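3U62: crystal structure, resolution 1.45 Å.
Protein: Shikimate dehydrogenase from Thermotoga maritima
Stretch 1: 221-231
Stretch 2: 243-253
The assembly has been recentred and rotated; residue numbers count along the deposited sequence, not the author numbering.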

# COMPACT_ATOMS: atom_id res chain seq x y z
N GLY A 221 -5.05 7.20 0.41
CA GLY A 221 -3.75 6.58 0.15
C GLY A 221 -2.62 7.51 -0.23
O GLY A 221 -1.50 7.05 -0.46
N ASN A 222 -2.89 8.81 -0.31
CA ASN A 222 -1.89 9.78 -0.74
C ASN A 222 -0.71 9.95 0.22
O ASN A 222 0.43 10.10 -0.23
CB ASN A 222 -2.52 11.14 -1.08
CG ASN A 222 -3.25 11.76 0.09
OD1 ASN A 222 -3.81 11.07 0.95
ND2 ASN A 222 -3.26 13.09 0.14
N LEU A 223 -0.98 9.93 1.53
CA LEU A 223 0.09 10.02 2.53
C LEU A 223 0.97 8.77 2.53
O LEU A 223 2.20 8.87 2.59
CB LEU A 223 -0.48 10.25 3.94
CG LEU A 223 -0.80 11.68 4.38
CD1 LEU A 223 -1.63 11.66 5.66
CD2 LEU A 223 0.48 12.50 4.59
N MET A 224 0.33 7.60 2.46
CA MET A 224 1.03 6.32 2.35
C MET A 224 1.93 6.30 1.12
O MET A 224 3.09 5.88 1.20
CB MET A 224 0.02 5.17 2.30
CG MET A 224 0.64 3.78 2.21
SD MET A 224 -0.63 2.51 2.00
CE MET A 224 0.38 1.05 1.74
N PHE A 225 1.40 6.77 -0.01
CA PHE A 225 2.17 6.87 -1.25
C PHE A 225 3.38 7.79 -1.10
O PHE A 225 4.48 7.45 -1.53
CB PHE A 225 1.29 7.34 -2.41
CG PHE A 225 2.06 7.55 -3.69
CD1 PHE A 225 2.31 6.48 -4.55
CD2 PHE A 225 2.55 8.81 -4.02
CE1 PHE A 225 3.03 6.66 -5.72
CE2 PHE A 225 3.28 9.00 -5.19
CZ PHE A 225 3.52 7.93 -6.04
N TYR A 226 3.14 8.96 -0.51
CA TYR A 226 4.18 9.96 -0.27
C TYR A 226 5.34 9.38 0.53
O TYR A 226 6.50 9.51 0.14
CB TYR A 226 3.56 11.15 0.47
CG TYR A 226 4.49 12.30 0.80
CD1 TYR A 226 4.73 13.32 -0.12
CD2 TYR A 226 5.11 12.40 2.05
CE1 TYR A 226 5.57 14.39 0.18
CE2 TYR A 226 5.95 13.46 2.36
CZ TYR A 226 6.18 14.45 1.42
OH TYR A 226 7.01 15.50 1.73
N TYR A 227 5.02 8.71 1.64
CA TYR A 227 6.06 8.21 2.54
C TYR A 227 6.75 6.93 2.06
O TYR A 227 7.92 6.72 2.37
CB TYR A 227 5.52 8.05 3.96
CG TYR A 227 5.30 9.36 4.67
CD1 TYR A 227 4.02 9.76 5.07
CD2 TYR A 227 6.37 10.22 4.96
CE1 TYR A 227 3.81 10.97 5.73
CE2 TYR A 227 6.18 11.42 5.62
CZ TYR A 227 4.89 11.79 6.00
OH TYR A 227 4.70 12.99 6.65
N GLN A 228 6.04 6.08 1.31
CA GLN A 228 6.69 4.92 0.69
C GLN A 228 7.67 5.36 -0.39
O GLN A 228 8.75 4.78 -0.53
CB GLN A 228 5.70 3.85 0.20
CG GLN A 228 4.79 4.24 -0.97
CD GLN A 228 5.42 4.01 -2.34
OE1 GLN A 228 6.10 3.01 -2.57
NE2 GLN A 228 5.17 4.94 -3.26
N ALA A 229 7.30 6.40 -1.14
CA ALA A 229 8.16 6.98 -2.17
C ALA A 229 9.44 7.55 -1.55
O ALA A 229 10.53 7.38 -2.10
CB ALA A 229 7.42 8.05 -2.95
N MET A 230 9.28 8.23 -0.42
CA MET A 230 10.41 8.76 0.35
C MET A 230 11.38 7.64 0.73
O MET A 230 12.59 7.76 0.55
CB MET A 230 9.91 9.48 1.60
CG MET A 230 11.01 10.00 2.52
SD MET A 230 10.37 10.70 4.06
CE MET A 230 9.58 12.20 3.46
N GLU A 231 10.83 6.54 1.27
CA GLU A 231 11.63 5.39 1.68
C GLU A 231 12.31 4.71 0.50
O GLU A 231 13.47 4.30 0.60
CB GLU A 231 10.77 4.40 2.47
CG GLU A 231 11.56 3.36 3.27
CD GLU A 231 12.21 3.91 4.52
OE1 GLU A 231 11.79 5.00 5.00
OE2 GLU A 231 13.16 3.25 5.03
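Stretch 2 243-253: VFKEVFGEVLK

Stretch 2 enters as a helix already under way at Val243. The bonds from Val247 N to Val243 O (2.9 Å) and from Phe248 N to Phe244 O (2.8 Å) are of the alpha-helical i to i-4 kind. A 3-10 segment, Gly249 to Val251, follows, as the i to i-3 bonds show: Val251 N reaches Phe248 O at 3.1 Å, and Leu252 N reaches Gly249 O at 3.1 Å. Lys253 then closes the chain with its terminal carboxylate.

The helix of stretch 2 runs roughly against that of stretch 1. The angle between their N-to-C directions is 146°, and the axes approach to 11.4 Å. The register confirms the opposed sense, since CA of Asn222 is nearest CA of Val251 (6.0 Å), CA of Tyr226 nearest CA of Phe248 (6.5 Å) and CA of Met230 nearest CA of Phe244 (7.5 Å). The separation thus grows toward the Phe244 end, where an aromatic ring occupies the space. Together the two stretches bury 585 Å².

Tyr226 contributes the largest share, 114 Å². Its CA-to-CB bond points sideways, but with chi1 at -179° (t) the ring comes nearer to stretch 2 and lies between two side chains. Over one face is Leu252, whose CD1 stands 3.8 Å from the centroid of the Tyr226 ring and only 11° off the ring normal, the geometry of a CH-pi contact. Over the opposite face is Phe244, whose CE2 is 3.5 Å from Tyr226 CZ; the ring centroids are 4.8 Å apart and the planes meet at 54°, an oblique pairing. The ring edge meets backbone, with Tyr226 CD1 3.4 Å from Phe248 O and Tyr226 CE1 3.7 Å from Gly249 N. At its outer end, Tyr226 OH lies 3.6 Å from Lys245 CG.

The CA-to-CB bond of Phe244, a residue covered over 91 Å², points toward stretch 1, and its ring packs against backbone as well as side chains. Its CZ is 3.1 Å from Tyr226 O, which lies at the edge of the Phe244 ring near its plane. That oxygen also accepts the helical bond from Met230 N at 3.1 Å. The same CZ is 3.7 Å from Met230 CB, while Phe244 CE1 is 4.0 Å from Ala229 CB. The small Ala229 side chain also meets the next turn of stretch 2, its CB 3.6 Å from Phe248 CE2.

Leu252 has 81 Å² covered by stretch 1, at the other end of the contact. Besides CD1 over the tyrosine, its CD2 lies 3.7 Å from Leu223 CD2. Nearby is the one hydrogen bond between the stretches: Asn222 ND2 donates to Val251 O at 3.1 Å, with an N-H...O angle of 162°, close to linear. This polar contact links the 3-10 segment to the first turn of the stretch 1 helix, while Val251 CG2 packs 4.1 Å from Tyr226 CB and Val251 CG1 4.2 Å from Phe225 CE2.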

# COMPACT_ATOMS: atom_id res chain seq x y z
N VAL A 243 13.86 18.75 -2.59
CA VAL A 243 13.28 18.47 -3.90
C VAL A 243 12.10 17.51 -3.77
O VAL A 243 11.08 17.67 -4.46
CB VAL A 243 14.34 17.93 -4.90
CG1 VAL A 243 13.70 17.52 -6.22
CG2 VAL A 243 15.43 18.97 -5.14
N PHE A 244 12.22 16.53 -2.88
CA PHE A 244 11.13 15.59 -2.63
C PHE A 244 9.87 16.29 -2.15
O PHE A 244 8.78 16.03 -2.66
CB PHE A 244 11.54 14.50 -1.64
CG PHE A 244 10.48 13.46 -1.43
CD1 PHE A 244 10.33 12.42 -2.34
CD2 PHE A 244 9.61 13.52 -0.35
CE1 PHE A 244 9.35 11.45 -2.17
CE2 PHE A 244 8.62 12.56 -0.17
CZ PHE A 244 8.49 11.53 -1.09
N LYS A 245 10.02 17.16 -1.16
CA LYS A 245 8.89 17.91 -0.60
C LYS A 245 8.24 18.81 -1.65
O LYS A 245 7.01 18.95 -1.67
CB LYS A 245 9.33 18.74 0.61
CG LYS A 245 9.62 17.92 1.85
CD LYS A 245 10.07 18.80 2.99
CE LYS A 245 10.40 17.97 4.22
NZ LYS A 245 10.85 18.83 5.36
N GLU A 246 9.06 19.41 -2.51
CA GLU A 246 8.56 20.28 -3.57
C GLU A 246 7.76 19.50 -4.61
O GLU A 246 6.65 19.91 -4.98
CB GLU A 246 9.71 21.03 -4.23
CG GLU A 246 9.28 22.07 -5.26
CD GLU A 246 10.44 22.83 -5.85
OE1 GLU A 246 10.61 22.79 -7.09
OE2 GLU A 246 11.20 23.46 -5.08
N VAL A 247 8.31 18.39 -5.09
CA VAL A 247 7.71 17.62 -6.18
C VAL A 247 6.61 16.68 -5.69
O VAL A 247 5.48 16.73 -6.17
CB VAL A 247 8.77 16.87 -7.02
CG1 VAL A 247 8.12 15.96 -8.06
CG2 VAL A 247 9.72 17.85 -7.70
N PHE A 248 6.94 15.81 -4.73
CA PHE A 248 5.98 14.83 -4.22
C PHE A 248 4.93 15.44 -3.29
O PHE A 248 3.89 14.82 -3.06
CB PHE A 248 6.70 13.66 -3.54
CG PHE A 248 7.19 12.62 -4.50
CD1 PHE A 248 8.38 12.80 -5.20
CD2 PHE A 248 6.47 11.44 -4.70
CE1 PHE A 248 8.84 11.84 -6.09
CE2 PHE A 248 6.92 10.47 -5.60
CZ PHE A 248 8.11 10.67 -6.29
N GLY A 249 5.19 16.63 -2.76
CA GLY A 249 4.23 17.33 -1.92
C GLY A 249 2.92 17.64 -2.63
O GLY A 249 1.91 17.93 -1.97
N GLU A 250 2.94 17.58 -3.96
CA GLU A 250 1.74 17.84 -4.77
C GLU A 250 0.65 16.78 -4.58
O GLU A 250 -0.53 17.06 -4.81
CB GLU A 250 2.10 18.02 -6.26
CG GLU A 250 2.39 16.73 -7.02
CD GLU A 250 2.81 16.98 -8.46
OE1 GLU A 250 3.94 17.48 -8.69
OE2 GLU A 250 2.00 16.66 -9.37
N VAL A 251 1.04 15.57 -4.17
CA VAL A 251 0.06 14.51 -3.90
C VAL A 251 -0.73 14.76 -2.61
O VAL A 251 -1.76 14.13 -2.38
CB VAL A 251 0.70 13.08 -3.85
CG1 VAL A 251 1.53 12.82 -5.10
CG2 VAL A 251 1.53 12.87 -2.59
N LEU A 252 -0.24 15.69 -1.79
CA LEU A 252 -0.83 15.94 -0.49
C LEU A 252 -1.89 17.04 -0.49
O LEU A 252 -2.61 17.21 0.51
CB LEU A 252 0.26 16.26 0.54
CG LEU A 252 1.33 15.18 0.75
CD1 LEU A 252 2.32 15.61 1.82
CD2 LEU A 252 0.71 13.83 1.10
N LYS A 253 -2.00 17.77 -1.59
CA LYS A 253 -3.00 18.83 -1.68
C LYS A 253 -3.99 18.59 -2.81
O LYS A 253 -5.20 18.52 -2.59
CB LYS A 253 -2.35 20.22 -1.78
CG LYS A 253 -1.24 20.36 -2.81
CD LYS A 253 -0.34 21.54 -2.44
CE LYS A 253 0.71 21.81 -3.52
NZ LYS A 253 0.13 22.49 -4.71
OXT LYS A 253 -3.61 18.44 -3.98